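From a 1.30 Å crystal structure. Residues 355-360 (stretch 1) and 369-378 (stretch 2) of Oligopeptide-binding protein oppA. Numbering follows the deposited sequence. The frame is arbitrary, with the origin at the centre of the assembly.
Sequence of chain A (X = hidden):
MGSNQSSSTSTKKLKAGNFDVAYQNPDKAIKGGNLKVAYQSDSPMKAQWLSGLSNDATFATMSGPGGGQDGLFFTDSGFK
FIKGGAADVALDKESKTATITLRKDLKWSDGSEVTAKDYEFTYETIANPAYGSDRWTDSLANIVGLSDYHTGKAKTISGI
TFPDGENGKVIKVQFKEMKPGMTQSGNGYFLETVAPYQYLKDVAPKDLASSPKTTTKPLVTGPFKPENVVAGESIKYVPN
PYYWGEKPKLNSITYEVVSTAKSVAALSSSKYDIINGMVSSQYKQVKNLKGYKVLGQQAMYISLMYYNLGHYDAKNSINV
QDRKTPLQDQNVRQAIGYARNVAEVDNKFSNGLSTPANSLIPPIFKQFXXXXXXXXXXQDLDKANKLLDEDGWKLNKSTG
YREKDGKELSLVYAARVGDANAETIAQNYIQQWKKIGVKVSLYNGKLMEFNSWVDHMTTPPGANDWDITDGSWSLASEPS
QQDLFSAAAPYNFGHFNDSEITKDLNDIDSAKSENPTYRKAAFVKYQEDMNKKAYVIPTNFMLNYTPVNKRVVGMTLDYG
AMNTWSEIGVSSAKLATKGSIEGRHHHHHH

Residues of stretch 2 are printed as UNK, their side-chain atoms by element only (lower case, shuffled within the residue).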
# COMPACT_ATOMS: atom_id res chain seq x y z
N THR A 355 8.49 -15.40 4.76
CA THR A 355 7.82 -16.52 5.37
C THR A 355 6.45 -16.72 4.68
O THR A 355 5.69 -15.81 4.62
CB THR A 355 7.57 -16.25 6.88
OG1 THR A 355 8.84 -16.01 7.54
CG2 THR A 355 6.88 -17.43 7.52
N PRO A 356 6.17 -17.92 4.21
CA PRO A 356 4.86 -18.16 3.56
C PRO A 356 3.73 -17.74 4.51
O PRO A 356 3.72 -18.16 5.66
CB PRO A 356 4.83 -19.70 3.37
CG PRO A 356 6.33 -20.04 3.15
CD PRO A 356 7.04 -19.13 4.14
N ALA A 357 2.84 -16.91 4.01
CA ALA A 357 1.74 -16.38 4.82
C ALA A 357 0.61 -17.40 4.96
O ALA A 357 0.28 -18.06 4.06
CB ALA A 357 1.19 -15.09 4.16
N ASN A 358 0.04 -17.46 6.16
CA ASN A 358 -1.15 -18.27 6.44
C ASN A 358 -2.47 -17.50 6.25
O ASN A 358 -3.50 -18.08 6.21
CB ASN A 358 -1.11 -18.81 7.90
CG ASN A 358 -1.22 -17.71 8.94
OD1 ASN A 358 -0.62 -16.69 8.81
ND2 ASN A 358 -2.01 -17.94 9.96
N SER A 359 -2.35 -16.20 6.17
CA SER A 359 -3.50 -15.26 6.10
C SER A 359 -3.04 -13.88 5.63
O SER A 359 -1.91 -13.68 5.37
CB SER A 359 -4.18 -15.15 7.48
OG SER A 359 -3.52 -14.16 8.23
N LEU A 360 -3.99 -12.97 5.50
CA LEU A 360 -3.72 -11.61 5.05
C LEU A 360 -3.29 -10.62 6.13
O LEU A 360 -2.90 -9.55 5.84
CB LEU A 360 -4.96 -11.05 4.31
CG LEU A 360 -5.41 -11.88 3.06
CD1 LEU A 360 -6.79 -11.40 2.56
CD2 LEU A 360 -4.33 -11.77 1.98
N UNK A 369 -3.46 -11.85 14.89
CA UNK A 369 -3.05 -13.11 14.20
C UNK A 369 -3.36 -14.33 15.05
O UNK A 369 -3.54 -14.20 16.22
c UNK A 369 -1.51 -13.12 13.85
o UNK A 369 -0.72 -13.12 15.05
c UNK A 369 -1.14 -11.91 13.04
N UNK A 370 -3.42 -15.52 14.42
CA UNK A 370 -3.71 -16.77 15.13
C UNK A 370 -3.03 -17.93 14.41
O UNK A 370 -3.23 -18.12 13.26
c UNK A 370 -5.22 -17.02 15.15
o UNK A 370 -5.52 -18.23 15.81
N UNK A 371 -2.28 -18.74 15.15
CA UNK A 371 -1.72 -19.97 14.62
C UNK A 371 -2.82 -20.99 14.29
O UNK A 371 -2.55 -21.95 13.66
c UNK A 371 -0.63 -20.50 15.57
o UNK A 371 -1.19 -20.95 16.78
N UNK A 372 -4.01 -20.79 14.77
CA UNK A 372 -5.12 -21.51 14.33
C UNK A 372 -5.28 -21.40 12.80
O UNK A 372 -5.68 -22.35 12.25
o UNK A 372 -7.13 -19.92 14.61
c UNK A 372 -6.41 -21.09 15.11
N UNK A 373 -5.02 -20.27 12.16
CA UNK A 373 -5.52 -20.08 10.80
C UNK A 373 -4.60 -20.76 9.80
O UNK A 373 -3.41 -20.55 9.78
c UNK A 373 -5.71 -18.57 10.46
c UNK A 373 -6.08 -18.37 9.01
c UNK A 373 -6.84 -17.97 11.35
N UNK A 374 -5.21 -21.62 9.01
CA UNK A 374 -4.54 -22.38 7.97
C UNK A 374 -4.93 -21.81 6.61
O UNK A 374 -6.07 -21.58 6.31
c UNK A 374 -4.79 -24.50 9.35
c UNK A 374 -4.95 -23.83 8.01
c UNK A 374 -3.23 -25.08 11.30
n UNK A 374 -2.02 -24.61 11.94
c UNK A 374 -3.37 -24.39 9.91
N UNK A 375 -3.91 -21.61 5.81
CA UNK A 375 -4.05 -21.10 4.47
C UNK A 375 -3.41 -22.05 3.45
O UNK A 375 -3.59 -23.23 3.52
N UNK A 376 -2.63 -21.48 2.57
CA UNK A 376 -2.06 -22.17 1.38
C UNK A 376 -0.55 -22.21 1.51
O UNK A 376 0.15 -22.37 0.55
c UNK A 376 -6.11 -22.56 -0.85
c UNK A 376 -4.72 -22.54 -0.78
c UNK A 376 -4.06 -21.51 -0.09
c UNK A 376 -6.21 -20.59 0.48
o UNK A 376 -8.19 -21.68 -0.28
c UNK A 376 -4.85 -20.55 0.56
c UNK A 376 -2.54 -21.48 0.05
c UNK A 376 -6.84 -21.60 -0.20
N UNK A 377 -0.09 -22.09 2.75
CA UNK A 377 1.36 -22.04 3.03
C UNK A 377 2.12 -23.39 2.81
O UNK A 377 3.31 -23.41 2.79
o UNK A 377 -1.06 -21.41 5.29
c UNK A 377 1.62 -21.48 4.44
c UNK A 377 1.08 -22.34 5.61
c UNK A 377 -0.39 -22.11 5.98
o UNK A 377 -0.85 -22.70 6.95
N UNK A 378 1.35 -24.47 2.69
CA UNK A 378 1.90 -25.80 2.39
C UNK A 378 1.36 -26.28 1.05
O UNK A 378 0.20 -26.30 0.84
n UNK A 378 3.56 -30.57 4.02
c UNK A 378 2.13 -30.50 4.38
c UNK A 378 1.63 -29.02 4.52
c UNK A 378 1.96 -28.21 3.30
c UNK A 378 1.49 -26.79 3.50
O HOH W 1 -1.84 -18.74 2.36
O HOH W 2 -2.97 -15.30 11.64

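Position 369 carries three side-chain atoms: a carbon bearing one oxygen and one carbon. That beta-branched hydroxyl pattern is threonine, T369; it does not touch stretch 1, and its hydroxyl is hydrogen-bonded elsewhere in the structure.

At 370 a single carbon leads to one oxygen, the mark of serine. The side chain of S370 stays clear of stretch 1, but its backbone O lies 3.5 Å from ND2 of N358, and its backbone N donates to water 2 (N to water O, 2.8 Å), which also accepts from N358 ND2 at 3.3 Å.

Position 371 again has one carbon and one oxygen, pointing away from stretch 1: serine, S371. The same two atoms at 372 give S372, also turned away. Its OG lies 2.6 Å from S370 OG in a hydrogen bond, a link that short hydroxyl side chains can make within a tight bend.

At 373 one carbon carries two others, with no polar atom, so the residue is valine. V373 points toward stretch 1, where its CG1 packs 4.0 Å from S359 CB; a compact apolar branch suits this buried place. Its backbone N donates to S370 O at 3.0 Å, bracing the turn.

Position 374 has four carbons in a row ending in nitrogen: lysine. K374 is exposed and directed away, its NZ donating to S371 O at 3.2 Å.

At 375 there are no side-chain atoms, hence glycine. Its CA approaches N358 O to 3.5 Å in a CA-H...O contact; an ideal CB on G375 would lie 2.5 Å from that same N358 O, a clash.

Position 376 shows one carbon, then a six-carbon ring bearing an oxygen: tyrosine. The ring of Y376 is buried without touching stretch 1, and its hydroxyl is satisfied elsewhere in the structure.

At 377 three carbons end in two oxygens, and the first carbon sits 3.8 Å from P356 CB. This is glutamate. E377 folds back so that OE1 accepts from G375 N at 2.9 Å, while OE1 also lies 3.3 Å from N358 CA.

Position 378, four carbons ending in nitrogen, is lysine; extended K378 leaves the contact altogether.

The contact centres on N358. Its ND2 donates to V373 O at 3.0 Å, nearly linearly at 169°, the one direct hydrogen bond between the stretches. Water 1 adds a bridge, donating to A357 O (2.8 Å from its O) and accepting from Y376 N (2.9 Å). Around these polar links, P356 and E377 pack through their CB atoms, while glycine permits the close backbone approach.

Stretch 2 369-378: TSSSVKGYEK
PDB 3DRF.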